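Local coordinates for STIL N-terminal domain-containing protein (Trichoplax adhaerens, PDB 5OI9) that probably serves in centriole assembly as a STIL-family protein, the piece here being its N-terminal domain, a region that probably binds CEP85, at residues D179-S193 / K321-K335. Numbering follows the deposited sequence. Where two conformers were deposited one is given.
Sequences DEISINVTSGVVVPS and KFLYCQASDDIFMEK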
ATOM      1  N   ASP A 179     -13.408 -25.419 -27.220  1.00 35.60           N
ATOM      2  CA  ASP A 179     -13.982 -24.143 -27.630  1.00 32.27           C
ATOM      3  C   ASP A 179     -13.267 -22.938 -27.035  1.00 37.42           C
ATOM      4  O   ASP A 179     -12.995 -21.968 -27.750  1.00 34.71           O
ATOM      5  CB  ASP A 179     -15.462 -24.082 -27.242  1.00 40.18           C
ATOM      6  CG  ASP A 179     -16.281 -25.172 -27.893  1.00 50.13           C
ATOM      7  OD1 ASP A 179     -15.920 -25.595 -29.009  1.00 54.76           O
ATOM      8  OD2 ASP A 179     -17.287 -25.603 -27.291  1.00 46.26           O
ATOM      9  N   GLU A 180     -12.968 -22.965 -25.740  1.00 34.57           N
ATOM     10  CA  GLU A 180     -12.571 -21.747 -25.052  1.00 31.10           C
ATOM     11  C   GLU A 180     -11.680 -22.080 -23.867  1.00 27.87           C
ATOM     12  O   GLU A 180     -11.575 -23.231 -23.434  1.00 28.09           O
ATOM     13  CB  GLU A 180     -13.799 -20.966 -24.575  1.00 25.31           C
ATOM     14  CG  GLU A 180     -14.578 -21.696 -23.491  1.00 28.11           C
ATOM     15  CD  GLU A 180     -15.948 -21.102 -23.242  1.00 29.29           C
ATOM     16  OE1 GLU A 180     -16.216 -19.984 -23.730  1.00 32.37           O
ATOM     17  OE2 GLU A 180     -16.762 -21.761 -22.561  1.00 23.60           O
ATOM     18  N   ILE A 181     -11.045 -21.038 -23.344  1.00 21.91           N
ATOM     19  CA  ILE A 181     -10.364 -21.076 -22.059  1.00 24.47           C
ATOM     20  C   ILE A 181     -11.235 -20.325 -21.062  1.00 22.10           C
ATOM     21  O   ILE A 181     -11.615 -19.174 -21.307  1.00 24.74           O
ATOM     22  CB  ILE A 181      -8.962 -20.451 -22.149  1.00 28.49           C
ATOM     23  CG1 ILE A 181      -8.177 -21.067 -23.313  1.00 26.30           C
ATOM     24  CG2 ILE A 181      -8.213 -20.629 -20.837  1.00 21.04           C
ATOM     25  CD1 ILE A 181      -6.940 -20.284 -23.707  1.00 25.28           C
ATOM     26  N   SER A 182     -11.580 -20.977 -19.956  1.00 19.62           N
ATOM     27  CA  SER A 182     -12.371 -20.363 -18.902  1.00 25.15           C
ATOM     28  C   SER A 182     -11.525 -20.244 -17.642  1.00 20.63           C
ATOM     29  O   SER A 182     -10.784 -21.165 -17.296  1.00 25.39           O
ATOM     30  CB  SER A 182     -13.641 -21.173 -18.614  1.00 24.37           C
ATOM     31  OG  SER A 182     -13.323 -22.466 -18.135  1.00 34.32           O
ATOM     32  N   ILE A 183     -11.627 -19.101 -16.966  1.00 21.62           N
ATOM     33  CA  ILE A 183     -10.848 -18.836 -15.759  1.00 18.76           C
ATOM     34  C   ILE A 183     -11.757 -18.214 -14.709  1.00 19.29           C
ATOM     35  O   ILE A 183     -12.471 -17.247 -14.994  1.00 21.25           O
ATOM     36  CB  ILE A 183      -9.649 -17.903 -16.026  1.00 19.69           C
ATOM     37  CG1 ILE A 183      -8.808 -18.404 -17.200  1.00 18.10           C
ATOM     38  CG2 ILE A 183      -8.783 -17.784 -14.779  1.00 17.40           C
ATOM     39  CD1 ILE A 183      -7.585 -17.556 -17.467  1.00 22.11           C
ATOM     40  N   ASN A 184     -11.724 -18.756 -13.495  1.00 20.42           N
ATOM     41  CA  ASN A 184     -12.334 -18.119 -12.335  1.00 17.57           C
ATOM     42  C   ASN A 184     -11.230 -17.408 -11.560  1.00 21.39           C
ATOM     43  O   ASN A 184     -10.330 -18.055 -11.015  1.00 18.54           O
ATOM     44  CB  ASN A 184     -13.057 -19.131 -11.454  1.00 16.90           C
ATOM     45  CG  ASN A 184     -13.672 -18.491 -10.223  1.00 29.30           C
ATOM     46  OD1 ASN A 184     -13.143 -18.608  -9.117  1.00 37.49           O
ATOM     47  ND2 ASN A 184     -14.790 -17.800 -10.410  1.00 25.62           N
ATOM     48  N   VAL A 185     -11.297 -16.082 -11.518  1.00 15.37           N
ATOM     49  CA  VAL A 185     -10.280 -15.262 -10.873  1.00 19.24           C
ATOM     50  C   VAL A 185     -10.840 -14.770  -9.547  1.00 21.28           C
ATOM     51  O   VAL A 185     -11.850 -14.059  -9.517  1.00 21.25           O
ATOM     52  CB  VAL A 185      -9.859 -14.084 -11.765  1.00 14.52           C
ATOM     53  CG1 VAL A 185      -8.775 -13.258 -11.089  1.00 18.65           C
ATOM     54  CG2 VAL A 185      -9.400 -14.578 -13.124  1.00 16.82           C
ATOM     55  N   THR A 186     -10.198 -15.159  -8.449  1.00 16.51           N
ATOM     56  CA  THR A 186     -10.532 -14.672  -7.117  1.00 22.48           C
ATOM     57  C   THR A 186      -9.360 -13.857  -6.588  1.00 19.56           C
ATOM     58  O   THR A 186      -8.209 -14.300  -6.662  1.00 20.08           O
ATOM     59  CB  THR A 186     -10.848 -15.825  -6.159  1.00 21.66           C
ATOM     60  OG1 THR A 186     -12.020 -16.519  -6.607  1.00 24.83           O
ATOM     61  CG2 THR A 186     -11.087 -15.300  -4.752  1.00 23.68           C
ATOM     62  N   SER A 187      -9.652 -12.670  -6.058  1.00 17.86           N
ATOM     63  CA  SER A 187      -8.636 -11.761  -5.543  0.54 21.05           C
ATOM     64  C   SER A 187      -8.924 -11.452  -4.081  1.00 20.06           C
ATOM     65  O   SER A 187     -10.060 -11.126  -3.725  1.00 17.42           O
ATOM     66  CB  SER A 187      -8.597 -10.463  -6.351  0.54 19.50           C
ATOM     67  OG  SER A 187      -9.784  -9.711  -6.160  0.54 18.28           O
ATOM     68  N   GLY A 188      -7.896 -11.545  -3.246  1.00 21.88           N
ATOM     69  CA  GLY A 188      -8.027 -11.224  -1.839  1.00 19.64           C
ATOM     70  C   GLY A 188      -6.962 -10.237  -1.413  1.00 18.22           C
ATOM     71  O   GLY A 188      -5.844 -10.234  -1.930  1.00 16.69           O
ATOM     72  N   VAL A 189      -7.328  -9.388  -0.454  1.00 18.46           N
ATOM     73  CA  VAL A 189      -6.450  -8.328   0.026  1.00 18.68           C
ATOM     74  C   VAL A 189      -6.560  -8.236   1.543  1.00 15.50           C
ATOM     75  O   VAL A 189      -7.596  -8.555   2.132  1.00 15.66           O
ATOM     76  CB  VAL A 189      -6.787  -6.967  -0.631  1.00 16.12           C
ATOM     77  CG1 VAL A 189      -8.118  -6.431  -0.113  1.00 16.13           C
ATOM     78  CG2 VAL A 189      -5.666  -5.960  -0.409  1.00 14.76           C
ATOM     79  N   VAL A 190      -5.468  -7.815   2.178  1.00 14.36           N
ATOM     80  CA  VAL A 190      -5.461  -7.456   3.590  1.00 16.38           C
ATOM     81  C   VAL A 190      -4.836  -6.076   3.727  1.00 21.77           C
ATOM     82  O   VAL A 190      -3.828  -5.772   3.080  1.00 16.36           O
ATOM     83  CB  VAL A 190      -4.708  -8.489   4.461  1.00 20.30           C
ATOM     84  CG1 VAL A 190      -5.462  -9.803   4.499  1.00 20.94           C
ATOM     85  CG2 VAL A 190      -3.295  -8.706   3.949  1.00 21.06           C
ATOM     86  N   VAL A 191      -5.456  -5.232   4.543  1.00 20.98           N
ATOM     87  CA  VAL A 191      -4.972  -3.877   4.804  0.55 18.93           C
ATOM     88  C   VAL A 191      -5.032  -3.634   6.307  1.00 21.00           C
ATOM     89  O   VAL A 191      -6.007  -4.050   6.951  1.00 22.55           O
ATOM     90  CB  VAL A 191      -5.799  -2.834   4.035  0.55 19.72           C
ATOM     91  CG1 VAL A 191      -5.390  -1.422   4.426  0.55 17.68           C
ATOM     92  CG2 VAL A 191      -5.650  -3.036   2.535  0.55 21.99           C
ATOM     93  N   PRO A 192      -4.032  -2.990   6.911  1.00 20.19           N
ATOM     94  CA  PRO A 192      -4.153  -2.630   8.326  1.00 19.47           C
ATOM     95  C   PRO A 192      -5.360  -1.731   8.533  1.00 21.99           C
ATOM     96  O   PRO A 192      -5.633  -0.830   7.736  1.00 23.22           O
ATOM     97  CB  PRO A 192      -2.842  -1.896   8.623  1.00 19.69           C
ATOM     98  CG  PRO A 192      -1.890  -2.389   7.598  1.00 18.09           C
ATOM     99  CD  PRO A 192      -2.704  -2.656   6.369  1.00 17.64           C
ATOM    100  N   SER A 193      -6.103  -1.999   9.601  1.00 19.66           N
ATOM    101  CA  SER A 193      -7.326  -1.259   9.862  1.00 21.82           C
ATOM    102  C   SER A 193      -7.100   0.017  10.660  1.00 18.16           C
ATOM    103  O   SER A 193      -8.000   0.855  10.708  1.00 23.03           O
ATOM    104  CB  SER A 193      -8.332  -2.146  10.601  1.00 22.92           C
ATOM    105  OG  SER A 193      -7.823  -2.544  11.858  1.00 31.96           O
ATOM    106  N   LYS A 321      -4.984  -5.554  14.104  1.00 36.87           N
ATOM    107  CA  LYS A 321      -6.270  -5.767  13.455  1.00 29.82           C
ATOM    108  C   LYS A 321      -6.173  -5.368  11.988  1.00 25.17           C
ATOM    109  O   LYS A 321      -5.502  -4.392  11.644  1.00 22.06           O
ATOM    110  CB  LYS A 321      -7.362  -4.955  14.154  1.00 29.89           C
ATOM    111  CG  LYS A 321      -8.747  -5.131  13.562  1.00 33.72           C
ATOM    112  CD  LYS A 321      -9.676  -4.006  13.987  1.00 49.84           C
ATOM    113  CE  LYS A 321     -10.679  -3.691  12.887  1.00 47.29           C
ATOM    114  NZ  LYS A 321     -11.424  -2.428  13.136  1.00 57.91           N
ATOM    115  N   PHE A 322      -6.840  -6.127  11.120  1.00 27.79           N
ATOM    116  CA  PHE A 322      -6.748  -5.877   9.690  1.00 25.61           C
ATOM    117  C   PHE A 322      -8.115  -5.982   9.030  1.00 21.07           C
ATOM    118  O   PHE A 322      -8.994  -6.714   9.488  1.00 17.07           O
ATOM    119  CB  PHE A 322      -5.765  -6.842   9.006  1.00 22.07           C
ATOM    120  CG  PHE A 322      -6.084  -8.299   9.210  1.00 18.29           C
ATOM    121  CD1 PHE A 322      -6.887  -8.980   8.309  1.00 22.87           C
ATOM    122  CD2 PHE A 322      -5.561  -8.995  10.288  1.00 23.91           C
ATOM    123  CE1 PHE A 322      -7.173 -10.323   8.488  1.00 20.14           C
ATOM    124  CE2 PHE A 322      -5.843 -10.339  10.472  1.00 20.05           C
ATOM    125  CZ  PHE A 322      -6.650 -11.002   9.570  1.00 18.30           C
ATOM    126  N   LEU A 323      -8.280  -5.224   7.951  1.00 19.59           N
ATOM    127  CA  LEU A 323      -9.411  -5.384   7.053  1.00 21.43           C
ATOM    128  C   LEU A 323      -9.060  -6.411   5.986  1.00 22.41           C
ATOM    129  O   LEU A 323      -7.898  -6.554   5.598  1.00 19.21           O
ATOM    130  CB  LEU A 323      -9.775  -4.059   6.383  1.00 21.38           C
ATOM    131  CG  LEU A 323      -9.820  -2.813   7.263  1.00 24.64           C
ATOM    132  CD1 LEU A 323      -9.990  -1.580   6.396  1.00 29.23           C
ATOM    133  CD2 LEU A 323     -10.948  -2.924   8.272  1.00 27.27           C
ATOM    134  N   TYR A 324     -10.075  -7.123   5.507  1.00 20.61           N
ATOM    135  CA  TYR A 324      -9.851  -8.107   4.459  1.00 18.17           C
ATOM    136  C   TYR A 324     -11.178  -8.444   3.802  1.00 24.54           C
ATOM    137  O   TYR A 324     -12.241  -8.313   4.418  1.00 29.19           O
ATOM    138  CB  TYR A 324      -9.198  -9.379   5.010  1.00 16.06           C
ATOM    139  CG  TYR A 324     -10.097 -10.175   5.926  1.00 25.87           C
ATOM    140  CD1 TYR A 324     -10.342  -9.758   7.229  1.00 25.80           C
ATOM    141  CD2 TYR A 324     -10.702 -11.344   5.489  1.00 24.92           C
ATOM    142  CE1 TYR A 324     -11.162 -10.485   8.069  1.00 36.32           C
ATOM    143  CE2 TYR A 324     -11.515 -12.084   6.323  1.00 35.09           C
ATOM    144  CZ  TYR A 324     -11.748 -11.647   7.611  1.00 37.58           C
ATOM    145  OH  TYR A 324     -12.564 -12.376   8.444  1.00 47.11           O
ATOM    146  N   CYS A 325     -11.102  -8.857   2.537  1.00 27.97           N
ATOM    147  CA  CYS A 325     -12.242  -9.434   1.831  1.00 26.27           C
ATOM    148  C   CYS A 325     -11.776  -9.984   0.493  1.00 33.72           C
ATOM    149  O   CYS A 325     -10.599  -9.849   0.139  1.00 20.99           O
ATOM    150  CB  CYS A 325     -13.354  -8.409   1.608  1.00 29.00           C
ATOM    151  SG  CYS A 325     -13.085  -7.306   0.212  1.00 35.18           S
ATOM    152  N   GLN A 326     -12.682 -10.606  -0.256  1.00 24.42           N
ATOM    153  CA  GLN A 326     -12.331 -11.140  -1.559  1.00 26.36           C
ATOM    154  C   GLN A 326     -13.411 -10.781  -2.567  1.00 32.72           C
ATOM    155  O   GLN A 326     -14.547 -10.450  -2.211  1.00 25.98           O
ATOM    156  CB  GLN A 326     -12.133 -12.658  -1.516  1.00 22.88           C
ATOM    157  CG  GLN A 326     -13.405 -13.435  -1.247  1.00 31.01           C
ATOM    158  CD  GLN A 326     -13.261 -14.909  -1.564  1.00 37.68           C
ATOM    159  OE1 GLN A 326     -12.418 -15.602  -0.994  1.00 35.79           O
ATOM    160  NE2 GLN A 326     -14.083 -15.397  -2.488  1.00 35.30           N
ATOM    161  N   ALA A 327     -13.030 -10.844  -3.838  1.00 19.88           N
ATOM    162  CA  ALA A 327     -13.949 -10.669  -4.950  1.00 23.31           C
ATOM    163  C   ALA A 327     -13.557 -11.646  -6.046  1.00 21.80           C
ATOM    164  O   ALA A 327     -12.394 -12.042  -6.156  1.00 24.23           O
ATOM    165  CB  ALA A 327     -13.937  -9.229  -5.480  1.00 20.55           C
ATOM    166  N   SER A 328     -14.538 -12.050  -6.846  1.00 21.52           N
ATOM    167  CA  SER A 328     -14.276 -13.035  -7.881  1.00 24.66           C
ATOM    168  C   SER A 328     -15.201 -12.801  -9.063  1.00 29.14           C
ATOM    169  O   SER A 328     -16.296 -12.249  -8.922  1.00 27.39           O
ATOM    170  CB  SER A 328     -14.441 -14.469  -7.357  1.00 23.00           C
ATOM    171  OG  SER A 328     -15.747 -14.688  -6.862  1.00 35.00           O
ATOM    172  N   ASP A 329     -14.736 -13.227 -10.233  1.00 21.85           N
ATOM    173  CA  ASP A 329     -15.515 -13.141 -11.455  1.00 24.36           C
ATOM    174  C   ASP A 329     -14.939 -14.136 -12.450  1.00 26.02           C
ATOM    175  O   ASP A 329     -13.765 -14.508 -12.370  1.00 21.08           O
ATOM    176  CB  ASP A 329     -15.504 -11.716 -12.023  1.00 28.76           C
ATOM    177  CG  ASP A 329     -16.578 -11.490 -13.069  1.00 36.45           C
ATOM    178  OD1 ASP A 329     -17.233 -12.470 -13.484  1.00 35.44           O
ATOM    179  OD2 ASP A 329     -16.773 -10.323 -13.472  1.00 46.31           O
ATOM    180  N   ASP A 330     -15.784 -14.579 -13.374  1.00 25.37           N
ATOM    181  CA  ASP A 330     -15.352 -15.473 -14.434  1.00 22.97           C
ATOM    182  C   ASP A 330     -14.976 -14.674 -15.675  1.00 30.68           C
ATOM    183  O   ASP A 330     -15.531 -13.605 -15.942  1.00 31.98           O
ATOM    184  CB  ASP A 330     -16.452 -16.475 -14.787  1.00 22.93           C
ATOM    185  CG  ASP A 330     -16.802 -17.391 -13.635  1.00 28.17           C
ATOM    186  OD1 ASP A 330     -15.888 -17.791 -12.885  1.00 32.84           O
ATOM    187  OD2 ASP A 330     -17.999 -17.719 -13.482  1.00 40.44           O
ATOM    188  N   ILE A 331     -14.016 -15.202 -16.426  1.00 23.87           N
ATOM    189  CA  ILE A 331     -13.685 -14.697 -17.751  1.00 19.51           C
ATOM    190  C   ILE A 331     -13.646 -15.880 -18.708  1.00 26.06           C
ATOM    191  O   ILE A 331     -13.203 -16.975 -18.342  1.00 26.55           O
ATOM    192  CB  ILE A 331     -12.349 -13.919 -17.763  1.00 20.21           C
ATOM    193  CG1 ILE A 331     -12.105 -13.293 -19.138  1.00 25.22           C
ATOM    194  CG2 ILE A 331     -11.185 -14.814 -17.364  1.00 22.79           C
ATOM    195  CD1 ILE A 331     -10.828 -12.483 -19.223  1.00 35.27           C
ATOM    196  N   PHE A 332     -14.143 -15.671 -19.922  1.00 26.61           N
ATOM    197  CA  PHE A 332     -14.161 -16.700 -20.952  1.00 21.23           C
ATOM    198  C   PHE A 332     -13.366 -16.193 -22.146  1.00 22.73           C
ATOM    199  O   PHE A 332     -13.672 -15.130 -22.693  1.00 24.16           O
ATOM    200  CB  PHE A 332     -15.595 -17.056 -21.347  1.00 19.98           C
ATOM    201  CG  PHE A 332     -16.421 -17.566 -20.200  1.00 21.15           C
ATOM    202  CD1 PHE A 332     -16.430 -18.914 -19.880  1.00 21.57           C
ATOM    203  CD2 PHE A 332     -17.176 -16.695 -19.431  1.00 22.35           C
ATOM    204  CE1 PHE A 332     -17.181 -19.384 -18.821  1.00 19.42           C
ATOM    205  CE2 PHE A 332     -17.929 -17.160 -18.370  1.00 19.61           C
ATOM    206  CZ  PHE A 332     -17.932 -18.505 -18.065  1.00 21.95           C
HETATM  207  N   MSE A 333     -12.341 -16.943 -22.531  1.00 20.05           N
HETATM  208  CA  MSE A 333     -11.438 -16.510 -23.583  1.00 32.83           C
HETATM  209  C   MSE A 333     -11.450 -17.442 -24.779  1.00 28.91           C
HETATM  210  O   MSE A 333     -11.423 -18.664 -24.626  1.00 25.11           O
HETATM  211  CB  MSE A 333     -10.008 -16.414 -23.056  1.00 29.00           C
HETATM  212  CG  MSE A 333      -9.833 -15.546 -21.838  1.00 41.18           C
HETATM  213 SE   MSE A 333      -7.940 -15.291 -21.506  0.89 39.93          SE
HETATM  214  CE  MSE A 333      -7.429 -17.122 -21.118  1.00 27.11           C
ATOM    215  N   GLU A 334     -11.467 -16.856 -25.972  1.00 32.27           N
ATOM    216  CA  GLU A 334     -11.273 -17.636 -27.183  1.00 35.17           C
ATOM    217  C   GLU A 334      -9.871 -18.233 -27.200  1.00 32.04           C
ATOM    218  O   GLU A 334      -8.925 -17.674 -26.638  1.00 29.64           O
ATOM    219  CB  GLU A 334     -11.486 -16.764 -28.422  1.00 36.41           C
ATOM    220  CG  GLU A 334     -12.899 -16.230 -28.574  1.00 41.12           C
ATOM    221  CD  GLU A 334     -13.872 -17.293 -29.039  1.00 56.45           C
ATOM    222  OE1 GLU A 334     -13.448 -18.199 -29.786  1.00 64.17           O
ATOM    223  OE2 GLU A 334     -15.060 -17.224 -28.657  1.00 73.37           O
ATOM    224  N   LYS A 335      -9.751 -19.396 -27.843  1.00 33.96           N
ATOM    225  CA  LYS A 335      -8.442 -20.009 -28.039  1.00 32.86           C
ATOM    226  C   LYS A 335      -7.489 -19.046 -28.735  1.00 32.08           C
ATOM    227  O   LYS A 335      -6.332 -18.892 -28.329  1.00 31.29           O
ATOM    228  CB  LYS A 335      -8.591 -21.293 -28.852  1.00 35.12           C
ATOM    229  CG  LYS A 335      -9.293 -22.409 -28.119  1.00 36.46           C
ATOM    230  CD  LYS A 335      -8.439 -22.895 -26.971  1.00 34.35           C
ATOM    231  CE  LYS A 335      -8.637 -24.377 -26.750  1.00 43.03           C
ATOM    232  NZ  LYS A 335      -8.489 -25.145 -28.016  1.00 43.21           N
TER
HETATM  233  O   HOH W   1     -11.801 -20.116 -29.429  1.00 34.01           O
HETATM  234  O   HOH W   2     -13.788 -17.925  -4.030  1.00 42.60           O
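Ile181 and Met333, a selenomethionine, form a hydrogen-bonded antiparallel pair. Strand 180-192 lies between strands 167-176 and 322-334 in a mixed sheet, antiparallel to both. The two side chains cross on the face covered by Glu45, Arg49 and Gln52 of helix 45-61. Met333 bends at its last torsion (chi3 -64°), which sets CE 3.6 Å from Ile181 CG2 and 3.7 Å from Ile183 CD1. Beside it, Ile331 lays CG2 against Ile183 CB at 3.7 Å. The other face is more polar here. Asn184 ND2 gives a nearly straight bond of 2.7 Å to Asp330 OD1, meeting it on the syn side but 29° out of the carboxylate plane. Amide and carboxylate planes are turned 61° apart. Further along this face, where helix 139-155 covers it, Val190 CG1 lies 3.8 Å from Tyr324 CB. The backbone ladder is weak at Val189-Cys325. At the far end Ser193 N donates to Lys321 O, and Ser193 OG adds a weak bond to that oxygen. The Lys321 aliphatic chain runs alongside, CD 3.2 Å from Ser193 OG. Shortening Lys321 to an alanine would probably strip this cover from Ser193 OG and leave Glu352 without its weak, long ion-pair partner. Largely buried apolar packing thus backs the ladder on one face, while exposed Asp330 keeps a hydrogen bond to Asn184 on the other.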